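Local coordinates for GEO10716p1 (Drosophila melanogaster, PDB 7BTG), which probably removes phosphate from phosphoarginine in proteins, as an arginine phosphatase of the low molecular weight protein tyrosine phosphatase family, at residues 111-124 against 138-152. The protein carries 1 engineered substitution. Numbering follows the deposited sequence.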
loop_
_atom_site.group_PDB
_atom_site.type_symbol
_atom_site.label_atom_id
_atom_site.label_comp_id
_atom_site.label_asym_id
_atom_site.label_seq_id
_atom_site.Cartn_x
_atom_site.Cartn_y
_atom_site.Cartn_z
ATOM N N LEU A 111 -2.294 6.879 -2.078
ATOM C CA LEU A 111 -1.761 6.900 -0.716
ATOM C C LEU A 111 -0.983 8.178 -0.449
ATOM O O LEU A 111 -1.091 8.775 0.631
ATOM C CB LEU A 111 -0.861 5.686 -0.470
ATOM C CG LEU A 111 0.027 5.777 0.780
ATOM C CD1 LEU A 111 -0.828 5.707 2.024
ATOM C CD2 LEU A 111 1.071 4.666 0.800
ATOM N N GLY A 112 -0.192 8.611 -1.426
ATOM C CA GLY A 112 0.658 9.772 -1.289
ATOM C C GLY A 112 -0.089 11.079 -1.225
ATOM O O GLY A 112 0.527 12.098 -0.908
ATOM N N SER A 113 -1.395 11.079 -1.490
ATOM C CA SER A 113 -2.165 12.306 -1.305
ATOM C C SER A 113 -2.236 12.716 0.159
ATOM O O SER A 113 -2.630 13.848 0.451
ATOM C CB SER A 113 -3.583 12.158 -1.889
ATOM O OG SER A 113 -4.438 11.398 -1.052
ATOM N N TYR A 114 -1.875 11.825 1.088
ATOM C CA TYR A 114 -1.812 12.212 2.491
ATOM C C TYR A 114 -0.518 12.917 2.849
ATOM O O TYR A 114 -0.431 13.484 3.941
ATOM C CB TYR A 114 -2.001 10.997 3.395
ATOM C CG TYR A 114 -3.420 10.539 3.405
ATOM C CD1 TYR A 114 -4.329 11.062 4.302
ATOM C CD2 TYR A 114 -3.872 9.616 2.473
ATOM C CE1 TYR A 114 -5.653 10.662 4.293
ATOM C CE2 TYR A 114 -5.184 9.214 2.448
ATOM C CZ TYR A 114 -6.074 9.737 3.359
ATOM O OH TYR A 114 -7.383 9.322 3.333
ATOM N N ILE A 115 0.483 12.899 1.970
ATOM C CA ILE A 115 1.730 13.582 2.291
ATOM C C ILE A 115 1.487 15.074 2.478
ATOM O O ILE A 115 2.052 15.702 3.383
ATOM C CB ILE A 115 2.794 13.312 1.211
ATOM C CG1 ILE A 115 3.275 11.867 1.301
ATOM C CG2 ILE A 115 3.979 14.259 1.391
ATOM C CD1 ILE A 115 4.505 11.587 0.467
ATOM N N GLY A 116 0.633 15.660 1.640
ATOM C CA GLY A 116 0.322 17.069 1.724
ATOM C C GLY A 116 1.173 17.958 0.852
ATOM O O GLY A 116 1.044 19.185 0.934
ATOM N N ARG A 117 2.062 17.386 0.045
ATOM C CA ARG A 117 2.846 18.133 -0.933
ATOM C C ARG A 117 2.612 17.472 -2.277
ATOM O O ARG A 117 3.129 16.378 -2.524
ATOM C CB ARG A 117 4.333 18.131 -0.583
ATOM C CG ARG A 117 4.619 18.555 0.835
ATOM C CD ARG A 117 6.105 18.627 1.112
ATOM N NE ARG A 117 6.749 17.312 1.121
ATOM C CZ ARG A 117 6.679 16.435 2.124
ATOM N NH1 ARG A 117 5.974 16.699 3.222
ATOM N NH2 ARG A 117 7.308 15.272 2.024
ATOM N N LYS A 118 1.836 18.130 -3.140
ATOM C CA LYS A 118 1.488 17.536 -4.426
ATOM C C LYS A 118 2.718 17.133 -5.221
ATOM O O LYS A 118 2.679 16.146 -5.963
ATOM C CB LYS A 118 0.621 18.497 -5.243
ATOM C CG LYS A 118 -0.873 18.349 -4.980
ATOM N N GLU A 119 3.825 17.848 -5.067
ATOM C CA GLU A 119 5.006 17.416 -5.804
ATOM C C GLU A 119 5.612 16.137 -5.233
ATOM O O GLU A 119 6.580 15.623 -5.801
ATOM C CB GLU A 119 6.051 18.539 -5.847
ATOM C CG GLU A 119 6.865 18.738 -4.566
ATOM C CD GLU A 119 6.209 19.703 -3.579
ATOM O OE1 GLU A 119 5.030 20.087 -3.785
ATOM O OE2 GLU A 119 6.882 20.075 -2.595
ATOM N N ASP A 120 5.053 15.596 -4.147
ATOM C CA ASP A 120 5.505 14.338 -3.564
ATOM C C ASP A 120 4.386 13.305 -3.496
ATOM O O ASP A 120 4.494 12.329 -2.749
ATOM C CB ASP A 120 6.095 14.584 -2.177
ATOM C CG ASP A 120 7.553 14.938 -2.243
ATOM O OD1 ASP A 120 8.383 14.003 -2.314
ATOM O OD2 ASP A 120 7.867 16.148 -2.258
ATOM N N GLU A 121 3.319 13.520 -4.269
ATOM C CA GLU A 121 2.140 12.656 -4.257
ATOM C C GLU A 121 2.459 11.233 -4.722
ATOM O O GLU A 121 1.881 10.261 -4.220
ATOM C CB GLU A 121 1.085 13.255 -5.187
ATOM C CG GLU A 121 -0.093 13.924 -4.571
ATOM C CD GLU A 121 -1.247 13.979 -5.554
ATOM O OE1 GLU A 121 -0.992 14.109 -6.779
ATOM O OE2 GLU A 121 -2.409 13.858 -5.110
ATOM N N ILE A 122 3.322 11.099 -5.722
ATOM C CA ILE A 122 3.451 9.862 -6.489
ATOM C C ILE A 122 4.548 8.984 -5.891
ATOM O O ILE A 122 5.712 9.381 -5.815
ATOM C CB ILE A 122 3.746 10.157 -7.974
ATOM C CG1 ILE A 122 2.748 11.155 -8.558
ATOM C CG2 ILE A 122 3.684 8.880 -8.787
ATOM C CD1 ILE A 122 1.326 10.615 -8.641
ATOM N N ILE A 123 4.196 7.760 -5.534
ATOM C CA ILE A 123 5.158 6.804 -5.013
ATOM C C ILE A 123 5.586 5.901 -6.161
ATOM O O ILE A 123 4.834 5.018 -6.574
ATOM C CB ILE A 123 4.560 6.026 -3.841
ATOM C CG1 ILE A 123 3.971 7.045 -2.873
ATOM C CG2 ILE A 123 5.619 5.196 -3.181
ATOM C CD1 ILE A 123 3.663 6.544 -1.513
ATOM N N GLU A 124 6.794 6.122 -6.673
ATOM C CA GLU A 124 7.275 5.463 -7.881
ATOM C C GLU A 124 7.708 4.027 -7.620
ATOM O O GLU A 124 8.277 3.705 -6.572
ATOM C CB GLU A 124 8.464 6.220 -8.477
ATOM C CG GLU A 124 8.270 7.726 -8.613
ATOM C CD GLU A 124 7.445 8.111 -9.834
ATOM O OE1 GLU A 124 6.428 7.424 -10.111
ATOM O OE2 GLU A 124 7.827 9.094 -10.521
ATOM N N ALA A 138 10.758 5.593 -1.597
ATOM C CA ALA A 138 9.425 5.021 -1.428
ATOM C C ALA A 138 9.132 4.745 0.037
ATOM O O ALA A 138 8.012 4.975 0.512
ATOM C CB ALA A 138 9.287 3.734 -2.251
ATOM N N TYR A 139 10.120 4.228 0.764
ATOM C CA TYR A 139 9.912 3.958 2.175
ATOM C C TYR A 139 9.527 5.231 2.913
ATOM O O TYR A 139 8.592 5.227 3.720
ATOM C CB TYR A 139 11.171 3.339 2.778
ATOM C CG TYR A 139 11.079 3.171 4.275
ATOM C CD1 TYR A 139 11.459 4.197 5.134
ATOM C CD2 TYR A 139 10.612 1.994 4.832
ATOM C CE1 TYR A 139 11.367 4.056 6.491
ATOM C CE2 TYR A 139 10.518 1.848 6.198
ATOM C CZ TYR A 139 10.896 2.883 7.019
ATOM O OH TYR A 139 10.808 2.756 8.385
ATOM N N LEU A 140 10.236 6.331 2.638
ATOM C CA LEU A 140 9.966 7.591 3.327
ATOM C C LEU A 140 8.600 8.148 2.945
ATOM O O LEU A 140 7.834 8.569 3.822
ATOM C CB LEU A 140 11.072 8.610 3.023
ATOM C CG LEU A 140 12.485 8.288 3.558
ATOM C CD1 LEU A 140 13.564 9.117 2.849
ATOM C CD2 LEU A 140 12.600 8.462 5.088
ATOM N N GLN A 141 8.274 8.152 1.644
ATOM C CA GLN A 141 6.939 8.567 1.214
ATOM C C GLN A 141 5.858 7.708 1.851
ATOM O O GLN A 141 4.805 8.217 2.249
ATOM C CB GLN A 141 6.805 8.490 -0.305
ATOM C CG GLN A 141 7.242 9.694 -1.101
ATOM C CD GLN A 141 7.411 9.351 -2.589
ATOM O OE1 GLN A 141 8.089 8.393 -2.935
ATOM N NE2 GLN A 141 6.778 10.129 -3.463
ATOM N N ILE A 142 6.087 6.401 1.936
ATOM C CA ILE A 142 5.064 5.521 2.485
ATOM C C ILE A 142 4.917 5.756 3.984
ATOM O O ILE A 142 3.802 5.781 4.521
ATOM C CB ILE A 142 5.388 4.049 2.158
ATOM C CG1 ILE A 142 5.214 3.756 0.660
ATOM C CG2 ILE A 142 4.488 3.134 2.938
ATOM C CD1 ILE A 142 5.923 2.469 0.189
ATOM N N LEU A 143 6.038 5.944 4.677
ATOM C CA LEU A 143 5.993 6.173 6.116
ATOM C C LEU A 143 5.241 7.462 6.448
ATOM O O LEU A 143 4.310 7.451 7.257
ATOM C CB LEU A 143 7.413 6.215 6.674
ATOM C CG LEU A 143 7.546 6.449 8.174
ATOM C CD1 LEU A 143 6.670 5.462 8.928
ATOM C CD2 LEU A 143 8.997 6.287 8.549
ATOM N N GLU A 144 5.606 8.583 5.812
ATOM C CA GLU A 144 4.888 9.817 6.107
ATOM C C GLU A 144 3.422 9.682 5.741
ATOM O O GLU A 144 2.545 10.096 6.516
ATOM C CB GLU A 144 5.499 11.017 5.383
ATOM C CG GLU A 144 4.791 12.336 5.748
ATOM C CD GLU A 144 5.405 13.564 5.078
ATOM O OE1 GLU A 144 6.497 13.436 4.475
ATOM O OE2 GLU A 144 4.794 14.661 5.159
ATOM N N SER A 145 3.142 9.075 4.572
ATOM C CA SER A 145 1.768 8.902 4.111
ATOM C C SER A 145 0.938 8.151 5.137
ATOM O O SER A 145 -0.171 8.573 5.477
ATOM C CB SER A 145 1.734 8.151 2.769
ATOM O OG SER A 145 2.452 8.820 1.755
ATOM N N CYS A 146 1.442 7.012 5.621
ATOM C CA CYS A 146 0.706 6.271 6.640
ATOM C C CYS A 146 0.549 7.093 7.920
ATOM O O CYS A 146 -0.480 7.015 8.602
ATOM C CB CYS A 146 1.412 4.950 6.963
ATOM S SG CYS A 146 1.377 3.682 5.680
ATOM N N GLU A 147 1.580 7.851 8.291
ATOM C CA GLU A 147 1.494 8.641 9.517
ATOM C C GLU A 147 0.390 9.682 9.428
ATOM O O GLU A 147 -0.466 9.770 10.315
ATOM C CB GLU A 147 2.829 9.308 9.799
ATOM C CG GLU A 147 3.923 8.316 9.974
ATOM C CD GLU A 147 4.912 8.736 10.993
ATOM O OE1 GLU A 147 4.493 9.042 12.126
ATOM O OE2 GLU A 147 6.108 8.783 10.643
ATOM N N ARG A 148 0.381 10.478 8.358
ATOM C CA ARG A 148 -0.666 11.488 8.252
ATOM C C ARG A 148 -2.035 10.853 8.082
ATOM O O ARG A 148 -3.027 11.393 8.577
ATOM C CB ARG A 148 -0.348 12.459 7.116
ATOM C CG ARG A 148 0.961 13.165 7.371
ATOM C CD ARG A 148 1.107 14.450 6.638
ATOM N NE ARG A 148 2.413 15.032 6.925
ATOM C CZ ARG A 148 2.676 15.815 7.970
ATOM N NH1 ARG A 148 1.720 16.122 8.829
ATOM N NH2 ARG A 148 3.897 16.292 8.154
ATOM N N PHE A 149 -2.105 9.692 7.432
ATOM C CA PHE A 149 -3.385 9.007 7.295
ATOM C C PHE A 149 -3.954 8.614 8.654
ATOM O O PHE A 149 -5.155 8.775 8.905
ATOM C CB PHE A 149 -3.242 7.774 6.402
ATOM C CG PHE A 149 -4.399 6.811 6.525
ATOM C CD1 PHE A 149 -4.230 5.575 7.129
ATOM C CD2 PHE A 149 -5.648 7.157 6.075
ATOM C CE1 PHE A 149 -5.276 4.687 7.249
ATOM C CE2 PHE A 149 -6.716 6.276 6.200
ATOM C CZ PHE A 149 -6.526 5.042 6.791
ATOM N N LEU A 150 -3.112 8.065 9.535
ATOM C CA LEU A 150 -3.605 7.642 10.845
ATOM C C LEU A 150 -4.046 8.845 11.669
ATOM O O LEU A 150 -5.086 8.807 12.335
ATOM C CB LEU A 150 -2.521 6.860 11.585
ATOM C CG LEU A 150 -2.150 5.445 11.142
ATOM C CD1 LEU A 150 -0.824 5.077 11.773
ATOM C CD2 LEU A 150 -3.223 4.447 11.546
ATOM N N GLN A 151 -3.264 9.924 11.613
ATOM C CA GLN A 151 -3.609 11.174 12.270
ATOM C C GLN A 151 -4.977 11.668 11.844
ATOM O O GLN A 151 -5.691 12.277 12.645
ATOM C CB GLN A 151 -2.540 12.217 11.952
ATOM C CG GLN A 151 -2.715 13.551 12.636
ATOM C CD GLN A 151 -2.231 14.717 11.779
ATOM O OE1 GLN A 151 -1.108 14.705 11.271
ATOM N NE2 GLN A 151 -3.085 15.725 11.608
ATOM N N HIS A 152 -5.369 11.400 10.593
ATOM C CA HIS A 152 -6.635 11.913 10.081
ATOM C C HIS A 152 -7.804 11.009 10.425
ATOM O O HIS A 152 -8.917 11.501 10.627
ATOM C CB HIS A 152 -6.561 12.099 8.566
ATOM C CG HIS A 152 -5.574 13.140 8.131
ATOM N ND1 HIS A 152 -4.479 13.496 8.895
ATOM C CD2 HIS A 152 -5.521 13.910 7.016
ATOM C CE1 HIS A 152 -3.791 14.435 8.267
ATOM N NE2 HIS A 152 -4.402 14.705 7.126
HETATM O O HOH W 1 8.947 7.725 -5.346
#
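Arg117 meets the carboxylate of Glu144 end-on with two nitrogens, one to each oxygen: Arg117 NH1 lies 3.0 Å from Glu144 OE2 and Arg117 NH2 3.2 Å from Glu144 OE1. OE2 is met on its syn lone pair, OE1 on the syn side but out of the carboxylate plane, and the two planes are turned 33° apart, so the fork is twisted rather than flat. Glu144 reaches it with CG anti to the backbone N (chi1 -177°) and an extended chain. Its OE2 also accepts, through the anti lone pair, the nearly straight bond from Arg148 NE. One acid thus takes three N-H bonds from two arginines, an arrangement that probably favours its ionised form. A glutamine in place of Glu144 would probably leave both guanidinium groups without their shared negative charge and weaken the tie between loop and helix.

About one turn earlier on helix 133-154, the amide of Gln141 holds the other limb of the loop. Gln141 NE2 donates to Ile122 O at 2.7 Å and to Asp120 O at 3.3 Å, in each case from well above the carbonyl plane, while OE1 reaches Glu124 N through a water.

Beneath these polar grips, on the buried side, Ile115 CG1 sits 3.2 Å from Ser145 OG, which donates back along its own helix to Gln141 O. Leu111 CG abuts Ser145 CB, and the Ile123 side chain crosses that of Ile142 at about a right angle. Toward the C-terminal end, Phe149 points its edge at the face of Tyr114, planes 77° apart, and Tyr114 in turn presents an edge to His152, while its hydroxyl bonds to Gln109. The chemistry is thus divided: charges and a twice-donating amide work at the more exposed side, apolar packing at the buried side and aromatic edges at one end, together joining the loop after strand 107-110 to helix 133-154.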